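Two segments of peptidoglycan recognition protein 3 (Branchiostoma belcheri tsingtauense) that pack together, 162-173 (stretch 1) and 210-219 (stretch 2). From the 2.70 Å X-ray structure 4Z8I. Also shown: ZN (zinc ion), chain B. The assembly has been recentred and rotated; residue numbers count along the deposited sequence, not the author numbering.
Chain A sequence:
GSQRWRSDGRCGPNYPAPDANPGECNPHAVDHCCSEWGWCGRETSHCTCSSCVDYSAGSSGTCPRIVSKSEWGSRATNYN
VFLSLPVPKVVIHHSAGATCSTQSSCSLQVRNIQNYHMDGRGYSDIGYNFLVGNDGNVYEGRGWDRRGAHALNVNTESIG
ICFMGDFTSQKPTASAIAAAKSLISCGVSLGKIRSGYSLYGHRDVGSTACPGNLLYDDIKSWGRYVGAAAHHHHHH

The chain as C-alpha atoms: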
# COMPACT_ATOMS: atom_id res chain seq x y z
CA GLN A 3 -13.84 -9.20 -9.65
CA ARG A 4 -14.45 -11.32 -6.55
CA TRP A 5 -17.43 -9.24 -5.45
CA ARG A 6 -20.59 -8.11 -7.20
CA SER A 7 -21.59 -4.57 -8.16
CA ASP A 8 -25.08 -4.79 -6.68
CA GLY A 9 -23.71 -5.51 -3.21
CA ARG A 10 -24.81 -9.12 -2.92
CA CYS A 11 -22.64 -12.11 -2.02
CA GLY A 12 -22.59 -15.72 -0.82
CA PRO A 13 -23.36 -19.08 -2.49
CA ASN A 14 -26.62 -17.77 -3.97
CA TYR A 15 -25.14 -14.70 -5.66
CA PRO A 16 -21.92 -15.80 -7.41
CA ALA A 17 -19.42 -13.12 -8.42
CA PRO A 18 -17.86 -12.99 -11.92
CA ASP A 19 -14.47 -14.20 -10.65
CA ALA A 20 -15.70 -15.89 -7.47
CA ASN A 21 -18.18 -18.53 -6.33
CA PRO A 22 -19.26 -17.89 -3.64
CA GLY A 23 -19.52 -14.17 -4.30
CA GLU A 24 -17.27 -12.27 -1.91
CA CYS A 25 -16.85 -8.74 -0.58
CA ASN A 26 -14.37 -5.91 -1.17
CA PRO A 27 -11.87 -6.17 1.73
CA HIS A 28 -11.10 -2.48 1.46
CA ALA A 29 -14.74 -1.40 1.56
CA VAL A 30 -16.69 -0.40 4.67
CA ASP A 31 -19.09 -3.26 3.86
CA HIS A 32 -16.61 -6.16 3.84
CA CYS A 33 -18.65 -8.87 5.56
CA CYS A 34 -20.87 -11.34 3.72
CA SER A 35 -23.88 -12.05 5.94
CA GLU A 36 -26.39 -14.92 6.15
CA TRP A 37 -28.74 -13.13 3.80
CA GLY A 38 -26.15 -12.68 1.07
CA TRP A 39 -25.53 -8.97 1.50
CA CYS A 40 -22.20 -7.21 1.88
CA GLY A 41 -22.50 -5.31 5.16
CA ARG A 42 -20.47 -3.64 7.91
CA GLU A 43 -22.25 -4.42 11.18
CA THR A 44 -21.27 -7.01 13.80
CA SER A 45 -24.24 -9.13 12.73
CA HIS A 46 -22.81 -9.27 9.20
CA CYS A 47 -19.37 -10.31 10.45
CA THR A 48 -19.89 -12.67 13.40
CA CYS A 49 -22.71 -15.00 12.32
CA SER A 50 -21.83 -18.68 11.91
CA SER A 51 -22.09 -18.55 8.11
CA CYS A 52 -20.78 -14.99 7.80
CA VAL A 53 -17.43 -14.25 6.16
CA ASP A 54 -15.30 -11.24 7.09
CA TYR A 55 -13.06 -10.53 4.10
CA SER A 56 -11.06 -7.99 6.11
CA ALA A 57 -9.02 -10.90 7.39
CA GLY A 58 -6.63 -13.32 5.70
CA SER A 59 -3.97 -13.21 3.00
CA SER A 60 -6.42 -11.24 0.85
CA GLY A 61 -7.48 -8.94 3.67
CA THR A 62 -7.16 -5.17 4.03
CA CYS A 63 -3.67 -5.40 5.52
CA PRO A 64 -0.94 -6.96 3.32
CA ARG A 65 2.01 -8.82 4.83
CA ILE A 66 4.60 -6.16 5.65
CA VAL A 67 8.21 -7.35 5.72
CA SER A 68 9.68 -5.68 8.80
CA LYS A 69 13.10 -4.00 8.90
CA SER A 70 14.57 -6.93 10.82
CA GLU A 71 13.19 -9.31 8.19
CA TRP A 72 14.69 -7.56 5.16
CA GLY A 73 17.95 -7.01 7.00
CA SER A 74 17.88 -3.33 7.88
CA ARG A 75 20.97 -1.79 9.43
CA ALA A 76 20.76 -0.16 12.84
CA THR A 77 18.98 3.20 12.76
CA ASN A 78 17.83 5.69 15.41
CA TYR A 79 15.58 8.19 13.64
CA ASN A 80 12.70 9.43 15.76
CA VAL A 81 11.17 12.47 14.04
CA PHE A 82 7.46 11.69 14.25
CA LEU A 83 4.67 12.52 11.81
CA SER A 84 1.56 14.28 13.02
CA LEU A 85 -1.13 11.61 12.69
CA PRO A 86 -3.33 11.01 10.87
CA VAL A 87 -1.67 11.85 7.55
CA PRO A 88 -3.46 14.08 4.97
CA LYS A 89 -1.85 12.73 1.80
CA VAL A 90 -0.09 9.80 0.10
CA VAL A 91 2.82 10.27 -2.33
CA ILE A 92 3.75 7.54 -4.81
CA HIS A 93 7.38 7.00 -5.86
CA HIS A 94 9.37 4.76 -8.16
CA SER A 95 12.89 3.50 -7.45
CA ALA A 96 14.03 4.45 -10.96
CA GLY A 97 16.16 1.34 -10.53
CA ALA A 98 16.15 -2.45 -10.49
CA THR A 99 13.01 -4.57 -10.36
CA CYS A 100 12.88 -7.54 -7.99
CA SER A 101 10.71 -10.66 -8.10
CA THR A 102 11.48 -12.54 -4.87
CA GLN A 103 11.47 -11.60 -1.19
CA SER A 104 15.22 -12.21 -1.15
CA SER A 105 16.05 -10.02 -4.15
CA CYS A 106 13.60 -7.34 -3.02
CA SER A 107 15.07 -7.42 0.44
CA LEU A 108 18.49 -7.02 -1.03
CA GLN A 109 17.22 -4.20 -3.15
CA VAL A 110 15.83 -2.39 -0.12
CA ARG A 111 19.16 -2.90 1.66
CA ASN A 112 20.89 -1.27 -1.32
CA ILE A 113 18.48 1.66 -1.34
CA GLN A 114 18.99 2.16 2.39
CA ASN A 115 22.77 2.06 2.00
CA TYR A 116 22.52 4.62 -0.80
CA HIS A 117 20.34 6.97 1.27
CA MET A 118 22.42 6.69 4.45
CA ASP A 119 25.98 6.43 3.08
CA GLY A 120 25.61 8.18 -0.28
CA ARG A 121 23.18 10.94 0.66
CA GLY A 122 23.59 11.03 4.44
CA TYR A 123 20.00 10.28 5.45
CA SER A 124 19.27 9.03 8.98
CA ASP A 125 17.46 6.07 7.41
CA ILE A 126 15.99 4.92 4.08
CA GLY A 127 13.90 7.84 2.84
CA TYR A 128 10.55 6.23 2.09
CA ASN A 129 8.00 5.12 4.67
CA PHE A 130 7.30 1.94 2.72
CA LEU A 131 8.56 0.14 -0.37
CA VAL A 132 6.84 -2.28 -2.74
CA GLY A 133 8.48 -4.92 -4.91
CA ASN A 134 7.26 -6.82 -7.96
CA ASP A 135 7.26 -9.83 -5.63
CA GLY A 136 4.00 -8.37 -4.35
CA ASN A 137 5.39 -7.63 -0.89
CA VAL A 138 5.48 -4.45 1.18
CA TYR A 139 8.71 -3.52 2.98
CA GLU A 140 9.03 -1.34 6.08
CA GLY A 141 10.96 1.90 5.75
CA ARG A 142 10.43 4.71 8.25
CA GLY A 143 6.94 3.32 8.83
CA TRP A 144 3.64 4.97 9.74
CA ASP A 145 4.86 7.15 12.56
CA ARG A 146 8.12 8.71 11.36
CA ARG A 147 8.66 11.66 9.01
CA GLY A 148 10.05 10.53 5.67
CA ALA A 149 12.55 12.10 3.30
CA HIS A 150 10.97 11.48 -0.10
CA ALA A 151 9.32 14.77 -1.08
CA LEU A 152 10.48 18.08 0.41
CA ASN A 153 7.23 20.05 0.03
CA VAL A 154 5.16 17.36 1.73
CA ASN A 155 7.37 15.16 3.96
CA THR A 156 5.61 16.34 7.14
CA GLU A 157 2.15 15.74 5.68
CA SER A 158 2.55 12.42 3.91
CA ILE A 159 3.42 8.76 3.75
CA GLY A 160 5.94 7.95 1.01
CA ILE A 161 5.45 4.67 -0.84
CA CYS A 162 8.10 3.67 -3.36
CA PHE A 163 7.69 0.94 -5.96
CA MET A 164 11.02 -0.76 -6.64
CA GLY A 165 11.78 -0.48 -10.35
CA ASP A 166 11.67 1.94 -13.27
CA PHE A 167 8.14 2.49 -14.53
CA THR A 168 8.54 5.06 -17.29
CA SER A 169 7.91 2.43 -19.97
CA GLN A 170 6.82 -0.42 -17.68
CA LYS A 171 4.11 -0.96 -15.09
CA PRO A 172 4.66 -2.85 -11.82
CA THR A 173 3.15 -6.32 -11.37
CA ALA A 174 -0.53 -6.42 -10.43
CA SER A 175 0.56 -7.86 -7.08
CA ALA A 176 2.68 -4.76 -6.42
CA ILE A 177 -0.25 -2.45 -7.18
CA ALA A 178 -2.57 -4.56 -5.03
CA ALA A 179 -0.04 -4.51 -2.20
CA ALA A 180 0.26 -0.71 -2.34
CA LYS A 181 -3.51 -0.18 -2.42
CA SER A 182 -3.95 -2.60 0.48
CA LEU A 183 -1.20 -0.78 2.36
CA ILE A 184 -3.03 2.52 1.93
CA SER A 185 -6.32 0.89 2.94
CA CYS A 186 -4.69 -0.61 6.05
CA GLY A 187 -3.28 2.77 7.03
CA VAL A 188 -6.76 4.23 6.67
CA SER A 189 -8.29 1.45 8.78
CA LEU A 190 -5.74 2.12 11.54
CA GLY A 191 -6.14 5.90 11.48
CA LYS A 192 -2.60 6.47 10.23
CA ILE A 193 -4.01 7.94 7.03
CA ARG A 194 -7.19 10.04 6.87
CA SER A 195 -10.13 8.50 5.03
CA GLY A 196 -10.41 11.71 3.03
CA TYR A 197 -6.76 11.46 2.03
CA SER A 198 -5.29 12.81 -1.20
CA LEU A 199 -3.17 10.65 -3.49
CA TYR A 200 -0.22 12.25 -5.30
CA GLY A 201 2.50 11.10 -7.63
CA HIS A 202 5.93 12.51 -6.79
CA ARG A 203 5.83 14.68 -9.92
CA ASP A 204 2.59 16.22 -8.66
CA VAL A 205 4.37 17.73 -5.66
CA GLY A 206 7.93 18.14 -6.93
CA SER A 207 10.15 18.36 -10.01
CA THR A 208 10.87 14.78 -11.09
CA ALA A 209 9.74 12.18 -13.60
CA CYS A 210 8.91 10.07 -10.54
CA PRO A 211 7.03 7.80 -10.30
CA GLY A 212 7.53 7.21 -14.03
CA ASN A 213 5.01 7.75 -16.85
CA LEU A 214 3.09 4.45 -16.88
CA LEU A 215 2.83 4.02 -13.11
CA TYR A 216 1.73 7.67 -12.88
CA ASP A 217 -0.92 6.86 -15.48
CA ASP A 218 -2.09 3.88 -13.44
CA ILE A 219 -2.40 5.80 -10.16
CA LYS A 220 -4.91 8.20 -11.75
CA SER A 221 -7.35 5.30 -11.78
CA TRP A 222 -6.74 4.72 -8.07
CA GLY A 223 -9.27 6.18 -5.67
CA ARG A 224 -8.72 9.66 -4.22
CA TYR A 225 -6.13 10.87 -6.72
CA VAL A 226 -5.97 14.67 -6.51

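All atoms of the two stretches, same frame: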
# COMPACT_ATOMS: atom_id res chain seq x y z
N CYS A 162 7.27 3.78 -2.16
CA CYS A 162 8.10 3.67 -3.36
C CYS A 162 8.06 2.27 -3.97
O CYS A 162 8.42 1.30 -3.32
CB CYS A 162 9.55 4.04 -3.03
SG CYS A 162 10.67 3.87 -4.43
N PHE A 163 7.62 2.19 -5.22
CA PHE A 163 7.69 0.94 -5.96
C PHE A 163 9.13 0.74 -6.39
O PHE A 163 9.78 1.68 -6.85
CB PHE A 163 6.79 0.98 -7.19
CG PHE A 163 5.32 0.93 -6.87
CD1 PHE A 163 4.67 2.04 -6.34
CD2 PHE A 163 4.59 -0.22 -7.11
CE1 PHE A 163 3.32 1.99 -6.06
CE2 PHE A 163 3.24 -0.27 -6.83
CZ PHE A 163 2.61 0.83 -6.30
N MET A 164 9.65 -0.48 -6.23
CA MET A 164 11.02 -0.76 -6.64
C MET A 164 11.11 -1.17 -8.11
O MET A 164 10.70 -2.27 -8.49
CB MET A 164 11.67 -1.79 -5.72
CG MET A 164 11.97 -1.24 -4.34
SD MET A 164 12.83 -2.40 -3.28
CE MET A 164 11.59 -3.68 -3.12
N GLY A 165 11.64 -0.26 -8.92
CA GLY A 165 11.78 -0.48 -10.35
C GLY A 165 11.70 0.83 -11.10
O GLY A 165 11.54 1.89 -10.50
N ASP A 166 11.83 0.76 -12.42
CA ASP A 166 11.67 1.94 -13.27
C ASP A 166 10.41 1.76 -14.10
O ASP A 166 10.31 0.83 -14.90
CB ASP A 166 12.88 2.11 -14.19
CG ASP A 166 12.92 3.47 -14.87
OD1 ASP A 166 11.91 4.21 -14.79
OD2 ASP A 166 13.95 3.80 -15.48
N PHE A 167 9.45 2.66 -13.91
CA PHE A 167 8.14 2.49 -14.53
C PHE A 167 7.77 3.64 -15.45
O PHE A 167 6.65 4.14 -15.44
CB PHE A 167 7.08 2.23 -13.46
CG PHE A 167 7.42 1.07 -12.57
CD1 PHE A 167 7.40 -0.23 -13.07
CD2 PHE A 167 7.79 1.27 -11.25
CE1 PHE A 167 7.73 -1.30 -12.27
CE2 PHE A 167 8.11 0.20 -10.45
CZ PHE A 167 8.08 -1.08 -10.95
N THR A 168 8.74 4.04 -16.27
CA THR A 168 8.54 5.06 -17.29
C THR A 168 7.95 4.40 -18.53
O THR A 168 7.11 4.99 -19.22
CB THR A 168 9.85 5.77 -17.64
OG1 THR A 168 10.81 4.80 -18.09
CG2 THR A 168 10.41 6.49 -16.43
N SER A 169 8.40 3.18 -18.82
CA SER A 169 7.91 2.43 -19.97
C SER A 169 7.35 1.07 -19.54
O SER A 169 6.91 0.29 -20.38
CB SER A 169 9.03 2.23 -20.99
OG SER A 169 9.53 3.48 -21.44
N GLN A 170 7.38 0.81 -18.24
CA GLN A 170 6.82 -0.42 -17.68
C GLN A 170 5.78 -0.08 -16.62
O GLN A 170 5.70 1.05 -16.15
CB GLN A 170 7.91 -1.27 -17.04
CG GLN A 170 8.65 -2.20 -17.99
CD GLN A 170 9.51 -3.21 -17.25
OE1 GLN A 170 9.71 -3.12 -16.04
NE2 GLN A 170 10.01 -4.20 -17.99
N LYS A 171 4.98 -1.08 -16.25
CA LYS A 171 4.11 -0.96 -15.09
C LYS A 171 4.48 -2.08 -14.12
O LYS A 171 4.89 -3.16 -14.55
CB LYS A 171 2.63 -1.07 -15.49
CG LYS A 171 2.17 0.05 -16.41
CD LYS A 171 0.72 -0.10 -16.84
CE LYS A 171 -0.24 0.12 -15.68
NZ LYS A 171 -1.66 0.04 -16.12
N PRO A 172 4.37 -1.81 -12.81
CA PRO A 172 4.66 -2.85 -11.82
C PRO A 172 3.71 -4.04 -11.97
O PRO A 172 2.70 -3.93 -12.67
CB PRO A 172 4.38 -2.14 -10.49
CG PRO A 172 4.53 -0.68 -10.79
CD PRO A 172 4.02 -0.52 -12.19
N THR A 173 4.03 -5.16 -11.34
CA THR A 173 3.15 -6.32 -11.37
C THR A 173 1.85 -5.99 -10.66
O THR A 173 1.82 -5.13 -9.78
CB THR A 173 3.82 -7.55 -10.72
OG1 THR A 173 4.10 -7.28 -9.34
CG2 THR A 173 5.12 -7.89 -11.43
N CYS A 210 9.47 11.02 -11.49
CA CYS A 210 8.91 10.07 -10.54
C CYS A 210 7.40 10.29 -10.46
O CYS A 210 6.95 11.43 -10.41
CB CYS A 210 9.55 10.27 -9.17
SG CYS A 210 9.32 8.94 -7.98
N PRO A 211 6.62 9.20 -10.41
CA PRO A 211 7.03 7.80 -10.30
C PRO A 211 7.10 7.09 -11.65
O PRO A 211 6.80 5.90 -11.72
CB PRO A 211 5.89 7.19 -9.49
CG PRO A 211 4.69 7.93 -9.98
CD PRO A 211 5.15 9.34 -10.31
N GLY A 212 7.50 7.80 -12.71
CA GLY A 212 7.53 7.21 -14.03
C GLY A 212 6.19 7.35 -14.74
O GLY A 212 5.14 7.30 -14.09
N ASN A 213 6.22 7.51 -16.06
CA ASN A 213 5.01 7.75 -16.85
C ASN A 213 3.87 6.75 -16.67
O ASN A 213 2.75 7.14 -16.34
CB ASN A 213 5.36 7.87 -18.34
CG ASN A 213 6.03 9.19 -18.68
OD1 ASN A 213 5.82 10.20 -18.02
ND2 ASN A 213 6.83 9.18 -19.74
N LEU A 214 4.15 5.47 -16.89
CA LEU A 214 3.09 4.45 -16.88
C LEU A 214 2.48 4.20 -15.50
O LEU A 214 1.26 4.05 -15.37
CB LEU A 214 3.60 3.14 -17.49
CG LEU A 214 3.95 3.17 -18.98
CD1 LEU A 214 3.93 1.77 -19.57
CD2 LEU A 214 3.00 4.07 -19.73
N LEU A 215 3.32 4.16 -14.47
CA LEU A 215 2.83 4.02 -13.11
C LEU A 215 1.99 5.25 -12.72
O LEU A 215 0.94 5.12 -12.08
CB LEU A 215 3.99 3.84 -12.13
CG LEU A 215 3.60 3.76 -10.66
CD1 LEU A 215 2.57 2.66 -10.45
CD2 LEU A 215 4.83 3.51 -9.79
N TYR A 216 2.46 6.42 -13.13
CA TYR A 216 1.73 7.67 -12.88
C TYR A 216 0.39 7.65 -13.59
O TYR A 216 -0.59 8.19 -13.08
CB TYR A 216 2.55 8.87 -13.34
CG TYR A 216 1.88 10.21 -13.10
CD1 TYR A 216 1.81 10.75 -11.82
CD2 TYR A 216 1.33 10.93 -14.15
CE1 TYR A 216 1.20 11.96 -11.59
CE2 TYR A 216 0.72 12.14 -13.93
CZ TYR A 216 0.66 12.66 -12.65
OH TYR A 216 0.06 13.87 -12.44
N ASP A 217 0.34 7.02 -14.76
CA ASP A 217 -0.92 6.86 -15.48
C ASP A 217 -1.84 5.93 -14.72
O ASP A 217 -3.05 6.18 -14.62
CB ASP A 217 -0.68 6.32 -16.90
CG ASP A 217 -0.21 7.39 -17.87
OD1 ASP A 217 -0.38 8.59 -17.57
OD2 ASP A 217 0.33 7.03 -18.93
N ASP A 218 -1.28 4.85 -14.17
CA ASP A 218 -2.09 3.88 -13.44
C ASP A 218 -2.70 4.46 -12.16
O ASP A 218 -3.86 4.22 -11.86
CB ASP A 218 -1.28 2.62 -13.12
CG ASP A 218 -2.13 1.51 -12.52
OD1 ASP A 218 -2.79 0.77 -13.28
OD2 ASP A 218 -2.12 1.36 -11.28
N ILE A 219 -1.92 5.25 -11.43
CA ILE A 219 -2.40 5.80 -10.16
C ILE A 219 -3.52 6.84 -10.29
O ILE A 219 -4.14 7.22 -9.30
CB ILE A 219 -1.26 6.38 -9.28
CG1 ILE A 219 -0.64 7.62 -9.94
CG2 ILE A 219 -0.21 5.32 -8.99
CD1 ILE A 219 0.40 8.29 -9.08
ZN ZN B . 9.91 10.15 -6.16
O HOH W 1 11.69 9.96 -5.39

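The strongest polar link between the two stretches is a salt bridge at the outer end of the contact, where Lys171 NZ lies 3.1 Å from Asp218 OD1. The CA-to-CB bond of Lys171 points sideways, but its long chain, with chi3 in the p well and the other three torsions m, t and t, brings the ammonium group to the carboxylate. Asp218 meets it from a CA-to-CB bond aimed toward stretch 1, and its second oxygen, OD2, is hydrogen-bonded elsewhere in the structure. On the way, the aliphatic part of Lys171 packs on the helix, with CG 3.6 Å from Leu214 CB, so one side chain supplies both charge and apolar surface.

A second polar link lies at the start of the helix, where backbone N-H groups lack partners from a preceding turn. The carbonyl Phe167 O accepts two weak hydrogen bonds, from Leu214 N at 3.2 Å and from Leu215 N at 3.5 Å; the first is bent, the second nearly straight. Gly212, at the N-cap position, lets the backbones come close: its CA is 3.5 Å from Phe167 O in a CA-H...O contact. A CB here would clash with Phe167 O and Thr168 N, and the backbone angles by themselves call for glycine.

The apolar packing centres on buried Leu215. Its branched side chain reaches several partners: CD2 sits 3.8 Å from Phe163 CD1, CD1 sits 3.9 Å from Pro172 CG, and CB sits 3.7 Å from Phe167 CB. Two aromatic side chains and a proline thus pack against the leucine, whose apolar side chain suits these carbon neighbours. Leu214 covers the more exposed flank, its CB 3.3 Å from Gln170 O and its CD1 3.4 Å from Ser169 O. Together the stretches bury 520 Å², counting both sides.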